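Glutathione S-transferase (Cupriavidus metallidurans, PDB 4MK3) probably catalyses the conjugation of glutathione to electrophilic substrates, and is seen here with glutathione sulfinic acid bound. Local coordinates at residues 34-39 with 84-89; 42-47 with 91-96; 23-28 with 48-53; 121-126 with 183-188. All blocks are in the same frame, centred on the assembly; numbering follows the deposited sequence. Where two conformers were deposited one is given.

Interaction 1: 34-39 with 84-89. With GSF (L-gamma-glutamyl-3-sulfino-L-alanylglycine), chain E.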
loop_
_atom_site.group_PDB
_atom_site.type_symbol
_atom_site.label_atom_id
_atom_site.label_comp_id
_atom_site.label_asym_id
_atom_site.label_seq_id
_atom_site.Cartn_x
_atom_site.Cartn_y
_atom_site.Cartn_z
ATOM N N ALA A 34 -0.743 -11.495 -4.325
ATOM C CA ALA A 34 0.240 -12.371 -4.925
ATOM C C ALA A 34 -0.149 -12.709 -6.361
ATOM O O ALA A 34 0.719 -12.844 -7.225
ATOM C CB ALA A 34 0.401 -13.643 -4.114
ATOM N N ARG A 35 -1.454 -12.787 -6.643
ATOM C CA ARG A 35 -1.870 -13.087 -8.013
ATOM C C ARG A 35 -1.455 -11.967 -8.953
ATOM O O ARG A 35 -1.015 -12.216 -10.064
ATOM C CB ARG A 35 -3.368 -13.332 -8.139
ATOM C CG ARG A 35 -3.734 -13.834 -9.536
ATOM C CD ARG A 35 -5.205 -13.884 -9.775
ATOM N NE ARG A 35 -5.517 -14.606 -11.003
ATOM C CZ ARG A 35 -6.738 -14.898 -11.392
ATOM N NH1 ARG A 35 -7.780 -14.469 -10.679
ATOM N NH2 ARG A 35 -6.940 -15.615 -12.480
ATOM N N LYS A 36 -1.585 -10.729 -8.492
ATOM C CA LYS A 36 -1.116 -9.595 -9.278
ATOM C C LYS A 36 0.347 -9.748 -9.677
ATOM O O LYS A 36 0.728 -9.557 -10.837
ATOM C CB LYS A 36 -1.349 -8.285 -8.508
ATOM C CG LYS A 36 -0.817 -7.038 -9.208
ATOM C CD LYS A 36 -1.091 -5.750 -8.418
ATOM C CE LYS A 36 -0.390 -5.794 -7.078
ATOM N NZ LYS A 36 -0.455 -4.502 -6.339
ATOM N N VAL A 37 1.192 -10.116 -8.711
ATOM C CA VAL A 37 2.602 -10.321 -8.981
ATOM C C VAL A 37 2.833 -11.496 -9.929
ATOM O O VAL A 37 3.635 -11.412 -10.842
ATOM C CB VAL A 37 3.371 -10.537 -7.668
ATOM C CG1 VAL A 37 4.784 -11.068 -7.946
ATOM C CG2 VAL A 37 3.381 -9.252 -6.845
ATOM N N ARG A 38 2.130 -12.593 -9.713
ATOM C CA ARG A 38 2.283 -13.740 -10.578
ATOM C C ARG A 38 1.853 -13.435 -12.012
ATOM O O ARG A 38 2.490 -13.888 -12.961
ATOM C CB ARG A 38 1.520 -14.923 -10.019
ATOM C CG ARG A 38 2.019 -15.345 -8.654
ATOM C CD ARG A 38 1.174 -16.441 -8.117
ATOM N NE ARG A 38 1.283 -17.620 -8.948
ATOM C CZ ARG A 38 0.343 -18.541 -9.038
ATOM N NH1 ARG A 38 -0.779 -18.373 -8.369
ATOM N NH2 ARG A 38 0.523 -19.610 -9.803
ATOM N N VAL A 39 0.792 -12.656 -12.168
ATOM C CA VAL A 39 0.376 -12.236 -13.509
ATOM C C VAL A 39 1.467 -11.387 -14.165
ATOM O O VAL A 39 1.808 -11.606 -15.323
ATOM C CB VAL A 39 -0.979 -11.515 -13.473
ATOM C CG1 VAL A 39 -1.260 -10.807 -14.806
ATOM C CG2 VAL A 39 -2.096 -12.512 -13.132
ATOM N N ASP A 84 6.167 -4.605 -0.755
ATOM C CA ASP A 84 4.995 -5.470 -0.920
ATOM C C ASP A 84 4.688 -5.720 -2.402
ATOM O O ASP A 84 5.565 -5.572 -3.252
ATOM C CB ASP A 84 3.814 -4.816 -0.176
ATOM C CG ASP A 84 3.354 -3.509 -0.807
ATOM O OD1 ASP A 84 4.004 -3.006 -1.728
ATOM O OD2 ASP A 84 2.319 -2.993 -0.352
ATOM N N SER A 85 3.444 -6.097 -2.723
ATOM C CA SER A 85 3.104 -6.446 -4.104
ATOM C C SER A 85 3.376 -5.333 -5.090
ATOM O O SER A 85 3.745 -5.598 -6.215
ATOM C CB SER A 85 1.649 -6.908 -4.219
ATOM O OG SER A 85 0.717 -5.820 -4.054
ATOM N N ARG A 86 3.182 -4.089 -4.687
ATOM C CA ARG A 86 3.422 -2.976 -5.608
ATOM C C ARG A 86 4.891 -2.816 -5.923
ATOM O O ARG A 86 5.273 -2.526 -7.067
ATOM C CB ARG A 86 2.939 -1.670 -5.017
ATOM C CG ARG A 86 1.524 -1.656 -4.692
ATOM C CD ARG A 86 1.130 -0.196 -4.513
ATOM N NE ARG A 86 -0.089 -0.090 -3.797
ATOM C CZ ARG A 86 -0.560 1.055 -3.329
ATOM N NH1 ARG A 86 0.122 2.180 -3.528
ATOM N NH2 ARG A 86 -1.726 1.062 -2.689
ATOM N N VAL A 87 5.728 -3.015 -4.905
ATOM C CA VAL A 87 7.161 -2.895 -5.080
ATOM C C VAL A 87 7.692 -4.037 -5.945
ATOM O O VAL A 87 8.545 -3.847 -6.809
ATOM C CB VAL A 87 7.862 -2.898 -3.691
ATOM C CG1 VAL A 87 9.373 -2.817 -3.840
ATOM C CG2 VAL A 87 7.361 -1.736 -2.861
ATOM N N ILE A 88 7.168 -5.236 -5.723
ATOM C CA ILE A 88 7.554 -6.389 -6.519
ATOM C C ILE A 88 7.117 -6.222 -7.977
ATOM O O ILE A 88 7.892 -6.481 -8.901
ATOM C CB ILE A 88 6.947 -7.671 -5.947
ATOM C CG1 ILE A 88 7.466 -7.927 -4.519
ATOM C CG2 ILE A 88 7.255 -8.851 -6.868
ATOM C CD1 ILE A 88 6.621 -8.964 -3.774
ATOM N N ALA A 89 5.889 -5.759 -8.178
ATOM C CA ALA A 89 5.399 -5.548 -9.546
ATOM C C ALA A 89 6.242 -4.533 -10.313
ATOM O O ALA A 89 6.611 -4.763 -11.465
ATOM C CB ALA A 89 3.931 -5.134 -9.529
HETATM C CB1 GSF E . -0.775 -6.589 1.337
HETATM C CG1 GSF E . -0.538 -8.092 1.287
HETATM C CD1 GSF E . -1.410 -8.849 2.265
HETATM O OE1 GSF E . -2.087 -8.313 3.119
HETATM C C1 GSF E . 0.634 -6.072 -0.641
HETATM O O11 GSF E . 1.290 -7.081 -1.004
HETATM O O12 GSF E . 0.152 -5.304 -1.515
HETATM N N1 GSF E . 0.222 -4.376 1.054
HETATM C CA1 GSF E . 0.430 -5.803 0.827
HETATM N N2 GSF E . -1.423 -10.229 2.127
HETATM C CA2 GSF E . -2.167 -11.042 3.030
HETATM C CB2 GSF E . -2.496 -12.348 2.386
HETATM S SG2 GSF E . -3.810 -12.264 1.222
HETATM O O1S GSF E . -4.361 -13.627 1.126
HETATM O O2S GSF E . -3.269 -11.770 -0.079
HETATM C C2 GSF E . -1.303 -11.463 4.199
HETATM O O2 GSF E . -0.174 -11.909 4.013
HETATM N N3 GSF E . -1.843 -11.340 5.474
HETATM C CA3 GSF E . -1.084 -11.782 6.609
HETATM C C3 GSF E . -1.154 -10.792 7.777
HETATM O O31 GSF E . -0.715 -11.170 8.905
HETATM O O32 GSF E . -1.629 -9.646 7.634
#
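Lys36 and Val37 face Ser85 and Ile88 across two helical segments, 34-39 and 85-89, whose N-to-C directions differ by only 3°. Their axes approach to 9.3 Å, with the CA atoms of Val37 and Ala89 the nearest pair. The polar half of the contact centres on Ser85 OG, which accepts a bond from Lys36 NZ at 2.9 Å and donates to O12 of the gamma-glutamyl carboxylate of the bound glutathione sulfinic acid, OG to O12 being 2.7 Å. Ser85 N reaches O11 at 2.9 Å with an N-H...O angle of 153°, so one residue holds both oxygens of that carboxylate. Asp84 OD2 accepts from the ligand amine N1 at 2.9 Å, while its OD1 makes a weak N-cap bond with Arg86 N. This grip on the gamma-glutamyl end from the start of a helix is as in the glutathione site of the thioredoxin-like domain of glutathione transferases. A bend at chi3 (62°) delivers Lys36 NZ to the serine hydroxyl. The apolar half is tight where Val37 CG1 meets Ile88 CG2 at 3.5 Å, the side chains crossing nearly at right angles; Val37 CG2 rests against the carbonyl oxygen of Ser85. Beyond the pair, Lys36 NZ is salt-bridged to Glu116 and Asp120 of helix 106-134, Asp84 OD1 pairs with Arg86 of the second subunit, and Val37 also packs on Leu25 of strand 24-27.

Interaction 2: 42-47 with 91-96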
loop_
_atom_site.group_PDB
_atom_site.type_symbol
_atom_site.label_atom_id
_atom_site.label_comp_id
_atom_site.label_asym_id
_atom_site.label_seq_id
_atom_site.Cartn_x
_atom_site.Cartn_y
_atom_site.Cartn_z
ATOM N N ALA A 42 4.303 -13.661 -15.212
ATOM C CA ALA A 42 3.927 -14.439 -16.384
ATOM C C ALA A 42 3.930 -13.583 -17.657
ATOM O O ALA A 42 4.444 -13.997 -18.689
ATOM C CB ALA A 42 2.565 -15.052 -16.178
ATOM N N GLU A 43 3.349 -12.393 -17.565
ATOM C CA GLU A 43 3.312 -11.506 -18.727
ATOM C C GLU A 43 4.727 -11.163 -19.201
ATOM O O GLU A 43 4.972 -11.070 -20.416
ATOM C CB GLU A 43 2.559 -10.210 -18.409
ATOM C CG GLU A 43 1.086 -10.363 -18.070
ATOM C CD GLU A 43 0.172 -10.606 -19.248
ATOM O OE1 GLU A 43 0.639 -10.580 -20.410
ATOM O OE2 GLU A 43 -1.044 -10.817 -19.014
ATOM N N LYS A 44 5.646 -10.999 -18.245
ATOM C CA LYS A 44 7.041 -10.608 -18.518
ATOM C C LYS A 44 7.933 -11.809 -18.893
ATOM O O LYS A 44 9.093 -11.637 -19.300
ATOM C CB LYS A 44 7.647 -9.945 -17.285
ATOM C CG LYS A 44 6.922 -8.724 -16.735
ATOM C CD LYS A 44 6.979 -7.565 -17.647
ATOM C CE LYS A 44 8.387 -7.029 -17.862
ATOM N NZ LYS A 44 8.273 -5.820 -18.694
ATOM N N LYS A 45 7.391 -13.014 -18.736
ATOM C CA LYS A 45 8.124 -14.253 -19.000
ATOM C C LYS A 45 9.373 -14.366 -18.120
ATOM O O LYS A 45 10.449 -14.789 -18.575
ATOM C CB LYS A 45 8.468 -14.360 -20.479
ATOM C CG LYS A 45 7.240 -14.299 -21.379
ATOM C CD LYS A 45 7.616 -14.428 -22.847
ATOM C CE LYS A 45 6.400 -14.279 -23.739
ATOM N NZ LYS A 45 5.379 -15.340 -23.484
ATOM N N ILE A 46 9.206 -14.000 -16.855
ATOM C CA ILE A 46 10.264 -14.103 -15.865
ATOM C C ILE A 46 10.100 -15.390 -15.065
ATOM O O ILE A 46 9.055 -15.617 -14.459
ATOM C CB ILE A 46 10.245 -12.890 -14.930
ATOM C CG1 ILE A 46 10.482 -11.620 -15.743
ATOM C CG2 ILE A 46 11.319 -13.025 -13.844
ATOM C CD1 ILE A 46 10.119 -10.362 -14.992
ATOM N N ASP A 47 11.154 -16.197 -15.033
ATOM C CA ASP A 47 11.115 -17.472 -14.325
ATOM C C ASP A 47 11.346 -17.232 -12.843
ATOM O O ASP A 47 12.107 -16.346 -12.459
ATOM C CB ASP A 47 12.137 -18.450 -14.890
ATOM C CG ASP A 47 11.673 -19.083 -16.190
ATOM O OD1 ASP A 47 10.529 -19.595 -16.241
ATOM O OD2 ASP A 47 12.448 -19.058 -17.163
ATOM N N TYR A 91 9.356 -3.602 -9.753
ATOM C CA TYR A 91 10.671 -4.134 -10.013
ATOM C C TYR A 91 10.640 -5.189 -11.126
ATOM O O TYR A 91 11.479 -5.167 -12.026
ATOM C CB TYR A 91 11.241 -4.714 -8.736
ATOM C CG TYR A 91 12.630 -5.272 -8.922
ATOM C CD1 TYR A 91 13.668 -4.467 -9.368
ATOM C CD2 TYR A 91 12.892 -6.599 -8.674
ATOM C CE1 TYR A 91 14.935 -4.969 -9.545
ATOM C CE2 TYR A 91 14.160 -7.116 -8.847
ATOM C CZ TYR A 91 15.166 -6.293 -9.284
ATOM O OH TYR A 91 16.432 -6.801 -9.463
ATOM N N ALA A 92 9.668 -6.097 -11.078
ATOM C CA ALA A 92 9.567 -7.132 -12.104
ATOM C C ALA A 92 9.422 -6.534 -13.508
ATOM O O ALA A 92 9.959 -7.053 -14.477
ATOM C CB ALA A 92 8.411 -8.061 -11.810
ATOM N N ASP A 93 8.673 -5.438 -13.621
ATOM C CA ASP A 93 8.513 -4.795 -14.916
ATOM C C ASP A 93 9.837 -4.349 -15.542
ATOM O O ASP A 93 9.946 -4.242 -16.758
ATOM C CB ASP A 93 7.550 -3.600 -14.816
ATOM C CG ASP A 93 7.001 -3.190 -16.163
ATOM O OD1 ASP A 93 6.682 -4.076 -16.990
ATOM O OD2 ASP A 93 6.903 -1.969 -16.423
ATOM N N THR A 94 10.850 -4.089 -14.714
ATOM C CA THR A 94 12.148 -3.656 -15.238
ATOM C C THR A 94 13.044 -4.821 -15.633
ATOM O O THR A 94 14.096 -4.625 -16.248
ATOM C CB THR A 94 12.970 -2.826 -14.241
ATOM O OG1 THR A 94 13.502 -3.674 -13.211
ATOM C CG2 THR A 94 12.146 -1.713 -13.641
ATOM N N LEU A 95 12.651 -6.040 -15.281
ATOM C CA LEU A 95 13.567 -7.173 -15.436
ATOM C C LEU A 95 13.617 -7.767 -16.850
ATOM O O LEU A 95 14.514 -8.543 -17.176
ATOM C CB LEU A 95 13.211 -8.276 -14.439
ATOM C CG LEU A 95 13.474 -7.963 -12.966
ATOM C CD1 LEU A 95 13.064 -9.152 -12.121
ATOM C CD2 LEU A 95 14.938 -7.615 -12.710
ATOM N N SER A 96 12.643 -7.398 -17.676
ATOM C CA SER A 96 12.600 -7.856 -19.054
ATOM C C SER A 96 11.965 -6.780 -19.931
ATOM O O SER A 96 11.110 -6.030 -19.462
ATOM C CB SER A 96 11.762 -9.125 -19.157
ATOM O OG SER A 96 11.809 -9.630 -20.477
#
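A Schellman motif closes helix 32-44, and beside it Lys44 and Ile46 pack on the last turns of helix 85-94 in the thioredoxin-like N-terminal domain. Lys45 supplies the signature, a positive phi of 60°, and the chain then turns so that Ile46 reaches the same neighbour as Lys44. Lys44 is bent at both chi2 (-67°) and chi3 (-64°), and the bends bring its ammonium group to a set of oxygens. NZ donates to Ser96 O at 2.9 Å and to Asp93 O at 3.0 Å, and forms a salt bridge with Asp93 OD1 at 2.9 Å, meeting that oxygen from above the carboxylate plane. Val98 O is a further acceptor, so the ammonium group gathers the carbonyls of Asp93, Ser96 and Val98 as well as a carboxylate. Asp93 is itself positioned by the next loop, OD1 accepting from Leu101 N and OD2 from Ile102 N. A methionine in place of Lys44 would probably cost Asp93 its close cationic partner and leave the three carbonyls without this shared donor. The apolar part belongs to Ile46, whose chain crosses that of Leu95 at about a right angle. Its CD1 methyl does the touching: CD1 lies 3.8 Å from Leu95 CB and 4.3 Å from Ala92 CB, and also rests against the carbonyl oxygen Ala92 O at 3.4 Å.

Interaction 3: 23-28 with 48-53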
loop_
_atom_site.group_PDB
_atom_site.type_symbol
_atom_site.label_atom_id
_atom_site.label_comp_id
_atom_site.label_asym_id
_atom_site.label_seq_id
_atom_site.Cartn_x
_atom_site.Cartn_y
_atom_site.Cartn_z
ATOM N N MET A 23 15.176 -16.681 -8.341
ATOM C CA MET A 23 14.260 -15.914 -7.444
ATOM C C MET A 23 13.152 -16.797 -6.893
ATOM O O MET A 23 12.649 -17.686 -7.584
ATOM C CB MET A 23 13.574 -14.785 -8.205
ATOM C CG MET A 23 14.482 -13.727 -8.777
ATOM S SD MET A 23 13.512 -12.372 -9.471
ATOM C CE MET A 23 12.122 -13.228 -10.148
ATOM N N LYS A 24 12.745 -16.509 -5.666
ATOM C CA LYS A 24 11.675 -17.235 -4.998
ATOM C C LYS A 24 10.552 -16.290 -4.658
ATOM O O LYS A 24 10.782 -15.214 -4.105
ATOM C CB LYS A 24 12.178 -17.884 -3.706
ATOM C CG LYS A 24 13.196 -18.978 -3.913
ATOM C CD LYS A 24 13.774 -19.426 -2.572
ATOM C CE LYS A 24 14.799 -20.527 -2.756
ATOM N NZ LYS A 24 15.920 -20.092 -3.620
ATOM N N LEU A 25 9.326 -16.692 -4.977
ATOM C CA LEU A 25 8.161 -15.928 -4.573
ATOM C C LEU A 25 7.394 -16.684 -3.509
ATOM O O LEU A 25 6.871 -17.779 -3.754
ATOM C CB LEU A 25 7.221 -15.640 -5.747
ATOM C CG LEU A 25 6.045 -14.729 -5.408
ATOM C CD1 LEU A 25 6.474 -13.301 -5.244
ATOM C CD2 LEU A 25 4.939 -14.850 -6.485
ATOM N N TYR A 26 7.354 -16.089 -2.324
ATOM C CA TYR A 26 6.550 -16.568 -1.231
ATOM C C TYR A 26 5.163 -15.991 -1.406
ATOM O O TYR A 26 4.973 -14.780 -1.480
ATOM C CB TYR A 26 7.167 -16.174 0.130
ATOM C CG TYR A 26 8.371 -16.978 0.471
ATOM C CD1 TYR A 26 9.615 -16.631 -0.031
ATOM C CD2 TYR A 26 8.264 -18.126 1.248
ATOM C CE1 TYR A 26 10.726 -17.380 0.263
ATOM C CE2 TYR A 26 9.364 -18.884 1.543
ATOM C CZ TYR A 26 10.589 -18.519 1.045
ATOM O OH TYR A 26 11.661 -19.323 1.397
ATOM N N ALA A 27 4.192 -16.883 -1.498
ATOM C CA ALA A 27 2.869 -16.490 -1.936
ATOM C C ALA A 27 1.884 -17.566 -1.576
ATOM O O ALA A 27 2.233 -18.535 -0.958
ATOM C CB ALA A 27 2.882 -16.270 -3.429
ATOM N N SER A 28 0.632 -17.379 -1.963
ATOM C CA SER A 28 -0.344 -18.446 -1.871
ATOM C C SER A 28 -1.122 -18.397 -3.174
ATOM O O SER A 28 -1.063 -17.401 -3.907
ATOM C CB SER A 28 -1.261 -18.259 -0.675
ATOM O OG SER A 28 -2.146 -17.181 -0.924
ATOM N N TYR A 48 10.652 -18.000 -12.018
ATOM C CA TYR A 48 10.775 -17.898 -10.561
ATOM C C TYR A 48 10.250 -19.171 -9.920
ATOM O O TYR A 48 9.506 -19.934 -10.551
ATOM C CB TYR A 48 10.020 -16.687 -10.023
ATOM C CG TYR A 48 8.505 -16.826 -10.145
ATOM C CD1 TYR A 48 7.859 -16.607 -11.350
ATOM C CD2 TYR A 48 7.723 -17.165 -9.049
ATOM C CE1 TYR A 48 6.504 -16.737 -11.454
ATOM C CE2 TYR A 48 6.368 -17.311 -9.150
ATOM C CZ TYR A 48 5.756 -17.099 -10.355
ATOM O OH TYR A 48 4.389 -17.227 -10.473
ATOM N N GLU A 49 10.704 -19.443 -8.701
ATOM C CA GLU A 49 10.211 -20.568 -7.923
ATOM C C GLU A 49 9.054 -20.092 -7.074
ATOM O O GLU A 49 9.167 -19.093 -6.376
ATOM C CB GLU A 49 11.312 -21.111 -7.014
ATOM C CG GLU A 49 10.886 -22.272 -6.140
ATOM C CD GLU A 49 12.002 -22.776 -5.250
ATOM O OE1 GLU A 49 13.163 -22.341 -5.435
ATOM O OE2 GLU A 49 11.708 -23.607 -4.362
ATOM N N MET A 50 7.934 -20.799 -7.157
ATOM C CA MET A 50 6.748 -20.492 -6.389
ATOM C C MET A 50 6.811 -21.275 -5.087
ATOM O O MET A 50 6.980 -22.492 -5.106
ATOM C CB MET A 50 5.502 -20.914 -7.177
ATOM C CG MET A 50 4.181 -20.784 -6.418
ATOM S SD MET A 50 3.706 -19.074 -6.140
ATOM C CE MET A 50 2.074 -19.275 -5.399
ATOM N N ILE A 51 6.681 -20.584 -3.958
ATOM C CA ILE A 51 6.691 -21.256 -2.655
ATOM C C ILE A 51 5.413 -20.897 -1.910
ATOM O O ILE A 51 5.238 -19.745 -1.498
ATOM C CB ILE A 51 7.919 -20.874 -1.797
ATOM C CG1 ILE A 51 9.211 -21.185 -2.558
ATOM C CG2 ILE A 51 7.900 -21.662 -0.485
ATOM C CD1 ILE A 51 10.477 -20.777 -1.838
ATOM N N GLU A 52 4.504 -21.860 -1.755
ATOM C CA GLU A 52 3.247 -21.590 -1.068
ATOM C C GLU A 52 3.568 -21.470 0.402
ATOM O O GLU A 52 4.248 -22.342 0.956
ATOM C CB GLU A 52 2.215 -22.713 -1.264
ATOM C CG GLU A 52 1.580 -22.768 -2.648
ATOM C CD GLU A 52 2.388 -23.564 -3.648
ATOM O OE1 GLU A 52 2.167 -23.393 -4.870
ATOM O OE2 GLU A 52 3.231 -24.375 -3.215
ATOM N N GLU A 53 3.073 -20.411 1.028
ATOM C CA GLU A 53 3.321 -20.137 2.435
ATOM C C GLU A 53 2.002 -19.707 3.065
ATOM O O GLU A 53 1.376 -18.765 2.570
ATOM C CB GLU A 53 4.353 -19.004 2.527
ATOM C CG GLU A 53 4.750 -18.602 3.932
ATOM C CD GLU A 53 5.429 -19.718 4.708
ATOM O OE1 GLU A 53 6.012 -20.654 4.099
ATOM O OE2 GLU A 53 5.339 -19.687 5.951
#
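Glu49 O accepts from Leu25 N at 2.8 Å, the N-H...O angle of 174° making this an almost straight bond. Four more backbone bonds extend the ladder, among them Ile51 N to Leu25 O at 2.8 Å and Ala27 N to Ile51 O at 3.0 Å; the paired strands 24-27 and 49-52 run parallel with a crossing angle of -26°. On the face carrying Lys24, Tyr26, Glu49 and Ile51, the tyrosine and isoleucine lie side by side and point the same way. Ile51 CD1 sits over one face of the Tyr26 ring, 4.1 Å from its centroid and 28° off the normal, a CH-pi contact, while Glu53 CB comes to the ring edge. The same methyl is 3.6 Å from Lys24 CD, and Lys24 runs alongside Glu49, though their ion pair is long. Replacing Tyr26 with an alanine would probably leave Ile51 CD1 without its aromatic cover and deprive Phe65, whose ring meets the tyrosine, of its partner. On the other face, a bend at chi2 of Met50 returns CE to Ala27 CB at 3.7 Å, and Leu25 CB rests 3.7 Å from Tyr48 CD2. Leu25 and Ala27 also touch helix 32-44, the connection between these strands, completing the beta-alpha-beta unit that opens the thioredoxin-like domain of glutathione transferases.

Interaction 4: 121-126 with 183-188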
loop_
_atom_site.group_PDB
_atom_site.type_symbol
_atom_site.label_atom_id
_atom_site.label_comp_id
_atom_site.label_asym_id
_atom_site.label_seq_id
_atom_site.Cartn_x
_atom_site.Cartn_y
_atom_site.Cartn_z
ATOM N N GLY A 121 -6.690 -1.123 -2.792
ATOM C CA GLY A 121 -7.540 -0.622 -1.713
ATOM C C GLY A 121 -8.851 -1.353 -1.577
ATOM O O GLY A 121 -9.356 -1.583 -0.453
ATOM N N LEU A 122 -9.440 -1.720 -2.705
ATOM C CA LEU A 122 -10.620 -2.578 -2.715
ATOM C C LEU A 122 -10.252 -3.911 -2.028
ATOM O O LEU A 122 -10.976 -4.386 -1.133
ATOM C CB LEU A 122 -11.110 -2.778 -4.155
ATOM C CG LEU A 122 -12.391 -3.584 -4.323
ATOM C CD1 LEU A 122 -12.968 -3.358 -5.712
ATOM C CD2 LEU A 122 -12.200 -5.086 -4.105
ATOM N N LEU A 123 -9.121 -4.504 -2.415
ATOM C CA LEU A 123 -8.652 -5.720 -1.763
ATOM C C LEU A 123 -8.420 -5.549 -0.264
ATOM O O LEU A 123 -8.773 -6.439 0.513
ATOM C CB LEU A 123 -7.366 -6.222 -2.427
ATOM C CG LEU A 123 -7.543 -6.743 -3.860
ATOM C CD1 LEU A 123 -6.185 -7.139 -4.424
ATOM C CD2 LEU A 123 -8.492 -7.889 -3.911
ATOM N N ASP A 124 -7.845 -4.419 0.149
ATOM C CA ASP A 124 -7.588 -4.205 1.575
ATOM C C ASP A 124 -8.903 -4.285 2.350
ATOM O O ASP A 124 -8.964 -4.890 3.416
ATOM C CB ASP A 124 -6.960 -2.840 1.820
ATOM C CG ASP A 124 -5.539 -2.700 1.260
ATOM O OD1 ASP A 124 -4.834 -3.721 1.017
ATOM O OD2 ASP A 124 -5.112 -1.519 1.131
ATOM N N ALA A 125 -9.941 -3.662 1.803
ATOM C CA ALA A 125 -11.248 -3.633 2.445
ATOM C C ALA A 125 -11.878 -5.027 2.445
ATOM O O ALA A 125 -12.470 -5.460 3.442
ATOM C CB ALA A 125 -12.147 -2.654 1.741
ATOM N N ALA A 126 -11.750 -5.728 1.326
ATOM C CA ALA A 126 -12.296 -7.074 1.214
ATOM C C ALA A 126 -11.606 -8.024 2.197
ATOM O O ALA A 126 -12.268 -8.828 2.864
ATOM C CB ALA A 126 -12.163 -7.582 -0.222
ATOM N N GLY A 183 -8.248 -6.601 -12.600
ATOM C CA GLY A 183 -8.668 -7.952 -12.880
ATOM C C GLY A 183 -8.536 -8.873 -11.683
ATOM O O GLY A 183 -9.373 -9.742 -11.419
ATOM N N CYS A 184 -7.432 -8.720 -10.962
ATOM C CA CYS A 184 -7.210 -9.508 -9.753
ATOM C C CYS A 184 -8.228 -9.196 -8.656
ATOM O O CYS A 184 -8.700 -10.110 -7.943
ATOM C CB CYS A 184 -5.788 -9.312 -9.233
ATOM S SG CYS A 184 -4.529 -10.163 -10.266
ATOM N N ALA A 185 -8.593 -7.922 -8.544
ATOM C CA ALA A 185 -9.561 -7.479 -7.552
ATOM C C ALA A 185 -10.948 -8.029 -7.882
ATOM O O ALA A 185 -11.634 -8.560 -7.007
ATOM C CB ALA A 185 -9.566 -5.948 -7.435
ATOM N N LEU A 186 -11.375 -7.885 -9.128
ATOM C CA LEU A 186 -12.705 -8.336 -9.494
ATOM C C LEU A 186 -12.836 -9.849 -9.381
ATOM O O LEU A 186 -13.826 -10.360 -8.873
ATOM C CB LEU A 186 -13.051 -7.873 -10.901
ATOM C CG LEU A 186 -13.150 -6.370 -11.133
ATOM C CD1 LEU A 186 -13.422 -6.099 -12.603
ATOM C CD2 LEU A 186 -14.237 -5.781 -10.229
ATOM N N ALA A 187 -11.791 -10.574 -9.803
ATOM C CA ALA A 187 -11.787 -12.015 -9.672
ATOM C C ALA A 187 -11.797 -12.456 -8.205
ATOM O O ALA A 187 -12.374 -13.489 -7.860
ATOM C CB ALA A 187 -10.552 -12.607 -10.396
ATOM N N TYR A 188 -11.142 -11.675 -7.346
ATOM C CA TYR A 188 -11.168 -11.983 -5.920
ATOM C C TYR A 188 -12.572 -11.861 -5.343
ATOM O O TYR A 188 -12.998 -12.703 -4.554
ATOM C CB TYR A 188 -10.198 -11.111 -5.132
ATOM C CG TYR A 188 -10.108 -11.517 -3.689
ATOM C CD1 TYR A 188 -9.437 -12.669 -3.313
ATOM C CD2 TYR A 188 -10.664 -10.738 -2.689
ATOM C CE1 TYR A 188 -9.350 -13.047 -1.981
ATOM C CE2 TYR A 188 -10.569 -11.101 -1.373
ATOM C CZ TYR A 188 -9.901 -12.245 -1.024
ATOM O OH TYR A 188 -9.816 -12.638 0.309
#
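Leu123 and Ala185, with the nearest CA atoms (6.1 Å), mark where two helical segments, 121-126 and 183-188, pass at an axis distance of 9.7 Å with their N-to-C directions 27° apart. Both belong to the all-helical C-terminal domain of the glutathione transferase fold, on helices 106-134 and 177-192, and the contact is buried and wholly apolar. Leu123 makes the largest single contribution, chiefly through CD2. That methyl lies 3.8 Å from Tyr188 CD2 and touches the tyrosine CB as well, so the branch is lodged between two residues one helical turn apart. Leu123 CD2 comes in beside the alanine methyl and reaches Ala185 CA itself, at 3.8 Å, while Leu122 CD2 approaches Ala185 CB at 4.3 Å. Leu122 continues outward to Leu157 and Met160 of helix 143-164, which shows that a third helix joins the same core. Leu123 and Tyr188 both also touch Pro32, a residue of the glutathione sulfinic acid pocket at the start of helix 32-44, and the side chain of Tyr188 is about 6 Å from a bound glutathione sulfinic acid; this places the contact next to that pocket, on the side of the helical domain. Tyr188 CG stands opposite the backbone N about the CA-CB bond (chi1 -174°), a setting that sends the ring toward segment 121-126, where it passes Leu123 obliquely and reaches Ala126. There the alanine methyl meets the ring at its edge, Ala126 CB lying 4.0 Å from Tyr188 CE2.

In the fold
Interactions 1 and 2 join the same two helices, 32-44 and 85-94, at successive points: the first is buried and engages the ligand, whereas the second, farther from the chain centre, uses a lysine to tie helix ends and loop carbonyls. Interaction 3 is a partly exposed sheet edge held chiefly by backbone bonds; Leu25 and Ala27 on one face pack on helix 32-44, linking it to interaction 1. Interaction 4, also buried, lies in the other domain and relies on apolar packing alone. It meets interaction 1 where Arg35 touches Ala187 and the backbone N of Lys36 meets the sulfur of Cys184, so helix 32-44 bridges both domains; interactions 2 and 3 do not touch interaction 4.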